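Side-chain contacts in probable arylamine n-acetyl transferase (Mycobacterium abscessus, PDB 4GUZ), which probably transfers an acetyl group from acetyl coenzyme A to arylamines, as other arylamine N-acetyltransferases do: residues Gly76-Glu81 with Tyr206-Ser211; Ala114-Leu119 with Val132-Ser137; Ile46-Leu51 with Ser214-Arg219; Gln67-Leu70 with Pro74-Gly77. All coordinates share one frame; numbering follows the deposited sequence.

How the contacts relate
All four contacts lie in the N-acetyltransferase family region of one chain. Contact 3 spans the longest stretch of sequence, and contacts 4, 1 and 2 fall within that span. Contacts 1 and 3 are closest, with centres about 7 Å apart, and helix 198-210 with the loop after it serves both. Contacts 1 and 4 share G76 and G77, between helices 63-72 and 79-92. Contact 2, on strand 116-123 of the larger antiparallel sheet, has its centre about 11 Å from that of contact 1. There C79 meets H116, so contacts 1 and 2 together frame the probable Cys-His-Asp triad. E49 of contact 3 ties to R75 of contact 4 by a salt bridge.

Contact 1 of 4, residues Gly76-Glu81 with Tyr206-Ser211; sequences GGYCYE and YFVASS
Chi1 of Y78 is 64°, which places CG between the backbone N and the carbonyl carbon and sends the ring across to V208 and A209. V208 answers with CG1 anti to its own backbone N (chi1 173°). The two side chains run past one another in opposite directions. CE2 of Y78 lies 3.6 Å from CG1 of V208, an oblique approach to the ring. Beyond it, the phenol OH of Y78 sits 3.5 Å from CB of A209. That hydroxyl is hydrogen-bonded to S205, one turn earlier on the same helix, so the ring is held at its far end as well as along its side. Y80 adds a lighter touch. Its CE2 is 4.3 Å from CG2 of V208, which lies at the ring edge. SG of C79 rests over the centre of one face of the Y80 ring, 3.5 Å above the plane. The backbone N of Y78 donates to OE1 of E81 at 2.8 Å, from above the carboxylate plane. Y78 is the N-cap residue of helix 79-92. The contact thus packs the start of this helix against the end of helix 198-210, beside C79, the probable cysteine of a Cys-His-Asp triad as in other arylamine N-acetyltransferases.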
loop_
_atom_site.group_PDB
_atom_site.type_symbol
_atom_site.label_atom_id
_atom_site.label_comp_id
_atom_site.label_asym_id
_atom_site.label_seq_id
_atom_site.Cartn_x
_atom_site.Cartn_y
_atom_site.Cartn_z
ATOM N N GLY A 76 8.564 1.767 -7.782
ATOM C CA GLY A 76 7.556 1.349 -6.823
ATOM C C GLY A 76 6.186 1.247 -7.455
ATOM O O GLY A 76 6.023 1.531 -8.643
ATOM N N GLY A 77 5.203 0.865 -6.648
ATOM C CA GLY A 77 3.823 0.712 -7.092
ATOM C C GLY A 77 2.809 1.219 -6.088
ATOM O O GLY A 77 3.178 1.546 -4.953
ATOM N N TYR A 78 1.523 1.341 -6.499
ATOM C CA TYR A 78 0.520 1.782 -5.531
ATOM C C TYR A 78 -0.273 0.565 -5.010
ATOM O O TYR A 78 0.155 -0.561 -5.247
ATOM C CB TYR A 78 -0.336 2.987 -5.992
ATOM C CG TYR A 78 -1.271 2.883 -7.188
ATOM C CD1 TYR A 78 -1.777 1.650 -7.608
ATOM C CD2 TYR A 78 -1.776 4.031 -7.795
ATOM C CE1 TYR A 78 -2.710 1.565 -8.647
ATOM C CE2 TYR A 78 -2.684 3.957 -8.848
ATOM C CZ TYR A 78 -3.150 2.724 -9.273
ATOM O OH TYR A 78 -4.064 2.685 -10.306
ATOM N N CYS A 79 -1.340 0.775 -4.224
ATOM C CA CYS A 79 -2.017 -0.308 -3.501
ATOM C C CYS A 79 -2.281 -1.577 -4.327
ATOM O O CYS A 79 -1.923 -2.667 -3.879
ATOM C CB CYS A 79 -3.281 0.172 -2.785
ATOM S SG CYS A 79 -4.702 0.519 -3.860
ATOM N N TYR A 80 -2.839 -1.424 -5.535
ATOM C CA TYR A 80 -3.253 -2.553 -6.357
ATOM C C TYR A 80 -2.058 -3.355 -6.878
ATOM O O TYR A 80 -2.169 -4.568 -6.999
ATOM C CB TYR A 80 -4.222 -2.091 -7.462
ATOM C CG TYR A 80 -5.542 -1.638 -6.875
ATOM C CD1 TYR A 80 -6.232 -2.436 -5.968
ATOM C CD2 TYR A 80 -6.054 -0.371 -7.151
ATOM C CE1 TYR A 80 -7.390 -1.986 -5.337
ATOM C CE2 TYR A 80 -7.224 0.086 -6.536
ATOM C CZ TYR A 80 -7.904 -0.743 -5.659
ATOM O OH TYR A 80 -9.061 -0.334 -5.057
ATOM N N GLU A 81 -0.898 -2.719 -7.067
ATOM C CA GLU A 81 0.313 -3.433 -7.483
ATOM C C GLU A 81 0.864 -4.239 -6.308
ATOM O O GLU A 81 1.240 -5.404 -6.466
ATOM C CB GLU A 81 1.359 -2.446 -7.986
ATOM C CG GLU A 81 1.000 -1.878 -9.331
ATOM C CD GLU A 81 1.846 -0.673 -9.667
ATOM O OE1 GLU A 81 1.509 0.429 -9.180
ATOM O OE2 GLU A 81 2.852 -0.830 -10.398
ATOM N N TYR A 206 -8.584 1.260 -12.683
ATOM C CA TYR A 206 -8.917 2.077 -13.858
ATOM C C TYR A 206 -9.384 3.482 -13.420
ATOM O O TYR A 206 -8.930 4.473 -13.992
ATOM C CB TYR A 206 -9.985 1.391 -14.739
ATOM C CG TYR A 206 -10.384 2.235 -15.930
ATOM C CD1 TYR A 206 -9.573 2.308 -17.060
ATOM C CD2 TYR A 206 -11.556 2.988 -15.916
ATOM C CE1 TYR A 206 -9.913 3.115 -18.144
ATOM C CE2 TYR A 206 -11.897 3.814 -16.985
ATOM C CZ TYR A 206 -11.075 3.871 -18.100
ATOM O OH TYR A 206 -11.420 4.654 -19.172
ATOM N N PHE A 207 -10.269 3.559 -12.401
ATOM C CA PHE A 207 -10.765 4.820 -11.836
ATOM C C PHE A 207 -9.621 5.561 -11.124
ATOM O O PHE A 207 -9.418 6.750 -11.365
ATOM C CB PHE A 207 -11.937 4.552 -10.851
ATOM C CG PHE A 207 -12.374 5.713 -9.980
ATOM C CD1 PHE A 207 -11.924 5.829 -8.670
ATOM C CD2 PHE A 207 -13.271 6.663 -10.457
ATOM C CE1 PHE A 207 -12.321 6.905 -7.867
ATOM C CE2 PHE A 207 -13.673 7.742 -9.655
ATOM C CZ PHE A 207 -13.197 7.855 -8.364
ATOM N N VAL A 208 -8.881 4.858 -10.244
ATOM C CA VAL A 208 -7.784 5.456 -9.472
ATOM C C VAL A 208 -6.670 6.032 -10.395
ATOM O O VAL A 208 -6.172 7.134 -10.125
ATOM C CB VAL A 208 -7.217 4.469 -8.407
ATOM C CG1 VAL A 208 -5.966 5.033 -7.720
ATOM C CG2 VAL A 208 -8.281 4.162 -7.355
ATOM N N ALA A 209 -6.325 5.330 -11.489
ATOM C CA ALA A 209 -5.230 5.775 -12.370
ATOM C C ALA A 209 -5.612 6.884 -13.374
ATOM O O ALA A 209 -4.715 7.637 -13.763
ATOM C CB ALA A 209 -4.636 4.594 -13.124
ATOM N N SER A 210 -6.900 7.002 -13.795
ATOM C CA SER A 210 -7.244 8.011 -14.812
ATOM C C SER A 210 -8.355 9.033 -14.442
ATOM O O SER A 210 -8.391 10.105 -15.063
ATOM C CB SER A 210 -7.632 7.325 -16.122
ATOM O OG SER A 210 -8.829 6.573 -15.988
ATOM N N SER A 211 -9.264 8.717 -13.497
ATOM C CA SER A 211 -10.362 9.629 -13.177
ATOM C C SER A 211 -9.884 10.944 -12.563
ATOM O O SER A 211 -9.021 10.928 -11.679
ATOM C CB SER A 211 -11.384 8.976 -12.249
ATOM O OG SER A 211 -12.446 9.855 -11.907
#

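Contact 2 of 4, residues Ala114-Leu119 with Val132-Ser137; sequences ATHGML and VGFGTS
H116 and F134 meet in a T-shaped aromatic pair, and they bury the most surface here. The edge of the F134 ring points to the face of the H116 imidazole. The centroids are 5.4 Å apart and the planes stand at 80°. CD1 of F134 lies over that face, displaced toward the rim, and is 3.8 Å from NE2 of H116. The base of the phenylalanine takes part too, since CE1 of H116 is 3.7 Å from CA of F134. The histidine reaches this place with CG anti to its backbone N (chi1 176°), which extends the ring from strand 116-123 toward the loop. NE2 of H116 is hydrogen-bonded to OD1 of D131, at the start of that loop. The bond and the phenylalanine together limit how the imidazole can turn.

V132 adds to the buried surface at longer range, while G133 comes to the edge of the imidazole. There O of G133 lies 3.8 Å from CE1 of H116, near the ring plane. This same carbonyl accepts a hydrogen bond from NE1 of W48. A water joins the two backbones: it donates to O of G117 at 2.9 Å and accepts from N of G133 at 2.9 Å. Within the loop, N of F134 donates to OG of S137 at 2.8 Å, which helps fix the backbone from which the phenylalanine ring projects. T115 and H116 also form a classic beta bulge opposite G102. With C79 packed near H116, the arrangement fits the probable Cys-His-Asp triad, C79, H116 and D131, of an arylamine N-acetyltransferase.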
loop_
_atom_site.group_PDB
_atom_site.type_symbol
_atom_site.label_atom_id
_atom_site.label_comp_id
_atom_site.label_asym_id
_atom_site.label_seq_id
_atom_site.Cartn_x
_atom_site.Cartn_y
_atom_site.Cartn_z
ATOM N N ALA A 114 -14.699 2.891 -2.396
ATOM C CA ALA A 114 -13.879 1.787 -1.871
ATOM C C ALA A 114 -12.751 1.480 -2.821
ATOM O O ALA A 114 -12.835 0.518 -3.590
ATOM C CB ALA A 114 -14.742 0.557 -1.636
ATOM N N THR A 115 -11.671 2.285 -2.764
ATOM C CA THR A 115 -10.584 2.158 -3.719
ATOM C C THR A 115 -9.202 1.875 -3.066
ATOM O O THR A 115 -8.168 2.155 -3.676
ATOM C CB THR A 115 -10.573 3.383 -4.659
ATOM O OG1 THR A 115 -10.629 4.597 -3.909
ATOM C CG2 THR A 115 -11.721 3.351 -5.669
ATOM N N HIS A 116 -9.184 1.220 -1.896
ATOM C CA HIS A 116 -7.925 0.791 -1.287
ATOM C C HIS A 116 -7.971 -0.703 -1.066
ATOM O O HIS A 116 -8.732 -1.164 -0.233
ATOM C CB HIS A 116 -7.608 1.535 0.023
ATOM C CG HIS A 116 -6.374 1.022 0.701
ATOM N ND1 HIS A 116 -5.147 1.018 0.054
ATOM C CD2 HIS A 116 -6.224 0.469 1.930
ATOM C CE1 HIS A 116 -4.289 0.486 0.914
ATOM N NE2 HIS A 116 -4.890 0.139 2.055
ATOM N N GLY A 117 -7.191 -1.454 -1.840
ATOM C CA GLY A 117 -7.196 -2.902 -1.698
ATOM C C GLY A 117 -6.316 -3.354 -0.556
ATOM O O GLY A 117 -5.244 -2.779 -0.333
ATOM N N MET A 118 -6.778 -4.376 0.181
ATOM C CA MET A 118 -6.093 -5.018 1.305
ATOM C C MET A 118 -6.387 -6.498 1.255
ATOM O O MET A 118 -7.306 -6.923 0.536
ATOM C CB MET A 118 -6.580 -4.436 2.652
ATOM C CG MET A 118 -6.225 -2.966 2.830
ATOM S SD MET A 118 -6.998 -2.192 4.245
ATOM C CE MET A 118 -8.690 -2.003 3.674
ATOM N N LEU A 119 -5.651 -7.275 2.033
ATOM C CA LEU A 119 -5.835 -8.714 2.120
ATOM C C LEU A 119 -6.083 -9.139 3.561
ATOM O O LEU A 119 -5.545 -8.521 4.492
ATOM C CB LEU A 119 -4.617 -9.445 1.539
ATOM C CG LEU A 119 -4.349 -9.155 0.060
ATOM C CD1 LEU A 119 -2.864 -9.233 -0.264
ATOM C CD2 LEU A 119 -5.204 -10.027 -0.866
ATOM N N VAL A 132 -0.858 -3.996 3.275
ATOM C CA VAL A 132 0.538 -3.953 2.807
ATOM C C VAL A 132 0.855 -2.846 1.782
ATOM O O VAL A 132 2.034 -2.569 1.558
ATOM C CB VAL A 132 1.000 -5.325 2.238
ATOM C CG1 VAL A 132 0.880 -6.440 3.289
ATOM C CG2 VAL A 132 0.264 -5.688 0.940
ATOM N N GLY A 133 -0.164 -2.282 1.149
ATOM C CA GLY A 133 0.037 -1.308 0.079
ATOM C C GLY A 133 -0.498 0.084 0.289
ATOM O O GLY A 133 -0.825 0.744 -0.687
ATOM N N PHE A 134 -0.495 0.590 1.534
ATOM C CA PHE A 134 -0.991 1.934 1.821
ATOM C C PHE A 134 0.122 3.004 1.696
ATOM O O PHE A 134 -0.195 4.182 1.559
ATOM C CB PHE A 134 -1.643 1.963 3.221
ATOM C CG PHE A 134 -2.324 3.266 3.601
ATOM C CD1 PHE A 134 -3.602 3.560 3.143
ATOM C CD2 PHE A 134 -1.684 4.192 4.423
ATOM C CE1 PHE A 134 -4.229 4.763 3.495
ATOM C CE2 PHE A 134 -2.310 5.400 4.768
ATOM C CZ PHE A 134 -3.577 5.676 4.303
ATOM N N GLY A 135 1.386 2.602 1.678
ATOM C CA GLY A 135 2.499 3.552 1.614
ATOM C C GLY A 135 3.028 3.686 3.028
ATOM O O GLY A 135 4.025 3.050 3.362
ATOM N N THR A 136 2.258 4.371 3.916
ATOM C CA THR A 136 2.610 4.461 5.355
ATOM C C THR A 136 1.883 3.329 6.051
ATOM O O THR A 136 1.175 3.505 7.046
ATOM C CB THR A 136 2.300 5.846 5.935
ATOM O OG1 THR A 136 0.945 6.195 5.625
ATOM C CG2 THR A 136 3.264 6.921 5.431
ATOM N N SER A 137 2.077 2.148 5.507
ATOM C CA SER A 137 1.428 0.928 5.898
ATOM C C SER A 137 1.848 0.396 7.265
ATOM O O SER A 137 3.008 0.532 7.662
ATOM C CB SER A 137 1.754 -0.158 4.867
ATOM O OG SER A 137 0.720 -0.265 3.907
HETATM O O HOH W 1 -3.025 -2.703 1.456
#

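Contact 3 of 4, residues Ile46-Leu51 with Ser214-Arg219; sequences IKWENL and SPFSTR
W48 and F216 form an edge-to-face aromatic pair between strand 48-49 and the loop that leads from helix 198-210 to strand 221-226. Strand 48-49 is an outermost strand of the five-stranded antiparallel sheet, and 221-226 is its neighbour there. The edge of the indole points to the face of the phenyl ring. The six-membered ring of W48 and the F216 ring have centroids 5.7 Å apart, with planes at 68°. The closest atoms are CH2 of W48 and CZ of F216, 4.0 Å apart, with CH2 offset toward the rim of the phenyl face. The two side chains cross at about a right angle. The first torsion of W48 swings the far end of the indole across to F216. H82 stacks on the indole.

N50 supplies the polar half of the contact. Its side chain leaves the backbone toward the loop, and ND2 donates two hydrogen bonds to backbone carbonyls. One loop carbonyl before strand 221-226 is thus tied to another through a single side chain. OD1 of N50 accepts from N of F221, so both ends of the amide are engaged and its flip is settled. The bond from ND2 of N50 to O of F216 is 2.8 Å long but bent, with an angle of 133° at the hydrogen. The bond from ND2 of N50 to O of R219 is 3.0 Å and straighter, at 162°; O of R219 lies almost in the amide plane, but the donor stands above the plane of that carbonyl.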
loop_
_atom_site.group_PDB
_atom_site.type_symbol
_atom_site.label_atom_id
_atom_site.label_comp_id
_atom_site.label_asym_id
_atom_site.label_seq_id
_atom_site.Cartn_x
_atom_site.Cartn_y
_atom_site.Cartn_z
ATOM N N ILE A 46 9.377 -3.017 -0.689
ATOM C CA ILE A 46 8.656 -2.727 -1.946
ATOM C C ILE A 46 8.327 -1.249 -1.935
ATOM O O ILE A 46 7.728 -0.759 -0.983
ATOM C CB ILE A 46 7.399 -3.613 -2.156
ATOM C CG1 ILE A 46 7.701 -5.138 -1.967
ATOM C CG2 ILE A 46 6.737 -3.309 -3.507
ATOM C CD1 ILE A 46 8.525 -5.831 -3.087
ATOM N N LYS A 47 8.731 -0.537 -2.997
ATOM C CA LYS A 47 8.593 0.910 -3.055
ATOM C C LYS A 47 7.166 1.315 -3.328
ATOM O O LYS A 47 6.394 0.519 -3.875
ATOM C CB LYS A 47 9.582 1.497 -4.065
ATOM C CG LYS A 47 11.024 1.473 -3.564
ATOM C CD LYS A 47 12.027 1.484 -4.707
ATOM C CE LYS A 47 13.468 1.413 -4.248
ATOM N NZ LYS A 47 13.789 0.156 -3.519
ATOM N N TRP A 48 6.793 2.533 -2.908
ATOM C CA TRP A 48 5.416 3.008 -3.059
ATOM C C TRP A 48 5.392 4.308 -3.830
ATOM O O TRP A 48 5.999 5.285 -3.413
ATOM C CB TRP A 48 4.717 3.164 -1.698
ATOM C CG TRP A 48 3.209 3.155 -1.793
ATOM C CD1 TRP A 48 2.384 2.117 -1.484
ATOM C CD2 TRP A 48 2.362 4.203 -2.311
ATOM N NE1 TRP A 48 1.071 2.477 -1.689
ATOM C CE2 TRP A 48 1.032 3.729 -2.258
ATOM C CE3 TRP A 48 2.594 5.501 -2.809
ATOM C CZ2 TRP A 48 -0.058 4.509 -2.660
ATOM C CZ3 TRP A 48 1.516 6.257 -3.248
ATOM C CH2 TRP A 48 0.207 5.770 -3.152
ATOM N N GLU A 49 4.690 4.318 -4.970
ATOM C CA GLU A 49 4.560 5.492 -5.845
ATOM C C GLU A 49 3.442 5.281 -6.864
ATOM O O GLU A 49 3.029 4.146 -7.094
ATOM C CB GLU A 49 5.894 5.796 -6.555
ATOM C CG GLU A 49 6.447 4.584 -7.271
ATOM C CD GLU A 49 6.829 4.757 -8.726
ATOM O OE1 GLU A 49 6.018 5.309 -9.502
ATOM O OE2 GLU A 49 7.925 4.286 -9.098
ATOM N N ASN A 50 2.993 6.370 -7.501
ATOM C CA ASN A 50 1.905 6.380 -8.491
ATOM C C ASN A 50 2.350 7.013 -9.819
ATOM O O ASN A 50 1.488 7.511 -10.557
ATOM C CB ASN A 50 0.737 7.222 -7.918
ATOM C CG ASN A 50 1.055 8.716 -7.868
ATOM O OD1 ASN A 50 2.224 9.140 -7.777
ATOM N ND2 ASN A 50 0.034 9.550 -8.030
ATOM N N LEU A 51 3.679 7.054 -10.106
ATOM C CA LEU A 51 4.202 7.797 -11.251
ATOM C C LEU A 51 3.704 7.287 -12.608
ATOM O O LEU A 51 3.623 8.092 -13.529
ATOM C CB LEU A 51 5.739 7.924 -11.242
ATOM C CG LEU A 51 6.340 8.619 -9.987
ATOM C CD1 LEU A 51 7.879 8.523 -9.952
ATOM C CD2 LEU A 51 5.878 10.053 -9.864
ATOM N N SER A 214 -10.063 11.168 -8.843
ATOM C CA SER A 214 -9.047 10.398 -8.122
ATOM C C SER A 214 -7.797 11.283 -7.940
ATOM O O SER A 214 -7.231 11.732 -8.945
ATOM C CB SER A 214 -8.697 9.106 -8.859
ATOM O OG SER A 214 -7.597 8.464 -8.232
ATOM N N PRO A 215 -7.360 11.564 -6.686
ATOM C CA PRO A 215 -6.180 12.438 -6.496
ATOM C C PRO A 215 -4.866 11.839 -7.014
ATOM O O PRO A 215 -3.968 12.597 -7.396
ATOM C CB PRO A 215 -6.125 12.643 -4.978
ATOM C CG PRO A 215 -6.844 11.471 -4.399
ATOM C CD PRO A 215 -7.922 11.121 -5.390
ATOM N N PHE A 216 -4.762 10.490 -7.064
ATOM C CA PHE A 216 -3.553 9.801 -7.520
ATOM C C PHE A 216 -3.396 9.792 -9.060
ATOM O O PHE A 216 -2.350 9.357 -9.552
ATOM C CB PHE A 216 -3.505 8.352 -6.968
ATOM C CG PHE A 216 -3.416 8.201 -5.458
ATOM C CD1 PHE A 216 -2.736 9.138 -4.683
ATOM C CD2 PHE A 216 -3.947 7.086 -4.822
ATOM C CE1 PHE A 216 -2.641 8.988 -3.293
ATOM C CE2 PHE A 216 -3.838 6.929 -3.433
ATOM C CZ PHE A 216 -3.191 7.885 -2.677
ATOM N N SER A 217 -4.394 10.289 -9.821
ATOM C CA SER A 217 -4.304 10.273 -11.282
ATOM C C SER A 217 -3.425 11.382 -11.868
ATOM O O SER A 217 -2.789 11.159 -12.902
ATOM C CB SER A 217 -5.694 10.360 -11.915
ATOM O OG SER A 217 -6.330 11.601 -11.659
ATOM N N THR A 218 -3.411 12.581 -11.247
ATOM C CA THR A 218 -2.699 13.710 -11.845
ATOM C C THR A 218 -1.421 14.164 -11.123
ATOM O O THR A 218 -0.557 14.739 -11.789
ATOM C CB THR A 218 -3.649 14.911 -11.999
ATOM O OG1 THR A 218 -4.363 15.130 -10.778
ATOM C CG2 THR A 218 -4.637 14.725 -13.160
ATOM N N ARG A 219 -1.293 13.961 -9.798
ATOM C CA ARG A 219 -0.112 14.493 -9.107
ATOM C C ARG A 219 0.676 13.422 -8.362
ATOM O O ARG A 219 0.082 12.541 -7.755
ATOM C CB ARG A 219 -0.535 15.602 -8.150
ATOM C CG ARG A 219 -1.045 16.851 -8.891
ATOM C CD ARG A 219 -1.977 17.690 -8.047
ATOM N NE ARG A 219 -1.396 18.039 -6.749
ATOM C CZ ARG A 219 -0.704 19.143 -6.500
ATOM N NH1 ARG A 219 -0.474 20.023 -7.466
ATOM N NH2 ARG A 219 -0.237 19.379 -5.279
#

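Contact 4 of 4, residues Gln67-Leu70 with Pro74-Gly77; sequences QAKL and PRGG
The chain leaves helix 63-72 and doubles back beside it, bringing CA of G76 to 5.5 Å from CA of L70. K69 and L70 then reach across to the returning loop. K69 is fully extended from CA to NZ (chi1 -179°). Its CE comes 3.2 Å from O of G76. R75 is bent at chi2 and chi3, which lays its guanidinium beside the K69 chain. CE of K69 lies over one face of that group, offset to the rim and 3.8 Å from NH2 of R75. L70 places CD2 against the peptide between the two glycines, 3.3 Å from C of G76 and 3.4 Å from N of G77. A water bridges the backbones, donating to O of L70 at 2.8 Å and to O of R75 at 2.6 Å. NZ of K69 is 4.1 Å from NH2 of R75, but each has acidic partners. K69 forms salt bridges with D52 and E81, and R75 with E49 and D52. D52, which bridges both, together with E81 and E49, probably offsets the like charges and lets the two cross this closely.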
loop_
_atom_site.group_PDB
_atom_site.type_symbol
_atom_site.label_atom_id
_atom_site.label_comp_id
_atom_site.label_asym_id
_atom_site.label_seq_id
_atom_site.Cartn_x
_atom_site.Cartn_y
_atom_site.Cartn_z
ATOM N N GLN A 67 5.978 -7.767 -10.989
ATOM C CA GLN A 67 7.229 -8.235 -10.370
ATOM C C GLN A 67 8.468 -7.724 -11.121
ATOM O O GLN A 67 9.488 -7.461 -10.484
ATOM C CB GLN A 67 7.273 -9.766 -10.193
ATOM C CG GLN A 67 7.388 -10.595 -11.473
ATOM C CD GLN A 67 7.225 -12.062 -11.192
ATOM O OE1 GLN A 67 7.290 -12.519 -10.043
ATOM N NE2 GLN A 67 6.982 -12.830 -12.237
ATOM N N ALA A 68 8.371 -7.537 -12.447
ATOM C CA ALA A 68 9.484 -6.985 -13.235
ATOM C C ALA A 68 9.725 -5.512 -12.849
ATOM O O ALA A 68 10.862 -5.123 -12.611
ATOM C CB ALA A 68 9.194 -7.108 -14.729
ATOM N N LYS A 69 8.653 -4.708 -12.728
ATOM C CA LYS A 69 8.774 -3.310 -12.319
ATOM C C LYS A 69 9.236 -3.188 -10.843
ATOM O O LYS A 69 10.231 -2.518 -10.575
ATOM C CB LYS A 69 7.432 -2.592 -12.530
ATOM C CG LYS A 69 7.425 -1.106 -12.168
ATOM C CD LYS A 69 5.994 -0.656 -12.021
ATOM C CE LYS A 69 5.863 0.796 -11.702
ATOM N NZ LYS A 69 4.439 1.155 -11.504
ATOM N N LEU A 70 8.544 -3.862 -9.908
ATOM C CA LEU A 70 8.815 -3.738 -8.462
ATOM C C LEU A 70 10.083 -4.426 -7.951
ATOM O O LEU A 70 10.640 -3.970 -6.950
ATOM C CB LEU A 70 7.607 -4.223 -7.619
ATOM C CG LEU A 70 6.301 -3.454 -7.839
ATOM C CD1 LEU A 70 5.280 -3.736 -6.752
ATOM C CD2 LEU A 70 6.532 -1.993 -7.886
ATOM N N PRO A 74 14.396 0.324 -10.540
ATOM C CA PRO A 74 14.294 1.247 -9.386
ATOM C C PRO A 74 12.928 1.955 -9.374
ATOM O O PRO A 74 12.827 3.163 -9.599
ATOM C CB PRO A 74 15.459 2.218 -9.620
ATOM C CG PRO A 74 15.639 2.241 -11.102
ATOM C CD PRO A 74 15.286 0.870 -11.595
ATOM N N ARG A 75 11.861 1.171 -9.144
ATOM C CA ARG A 75 10.484 1.644 -9.173
ATOM C C ARG A 75 9.635 1.061 -8.063
ATOM O O ARG A 75 9.918 -0.012 -7.528
ATOM C CB ARG A 75 9.816 1.290 -10.524
ATOM C CG ARG A 75 10.449 1.948 -11.769
ATOM C CD ARG A 75 10.295 3.485 -11.827
ATOM N NE ARG A 75 8.921 3.941 -11.612
ATOM C CZ ARG A 75 7.984 3.989 -12.555
ATOM N NH1 ARG A 75 8.271 3.645 -13.805
ATOM N NH2 ARG A 75 6.760 4.405 -12.262
ATOM N N GLY A 76 8.564 1.767 -7.782
ATOM C CA GLY A 76 7.556 1.349 -6.823
ATOM C C GLY A 76 6.186 1.247 -7.455
ATOM O O GLY A 76 6.023 1.531 -8.643
ATOM N N GLY A 77 5.203 0.865 -6.648
ATOM C CA GLY A 77 3.823 0.712 -7.092
ATOM C C GLY A 77 2.809 1.219 -6.088
ATOM O O GLY A 77 3.178 1.546 -4.953
HETATM O O HOH W 2 9.859 -1.674 -5.484
#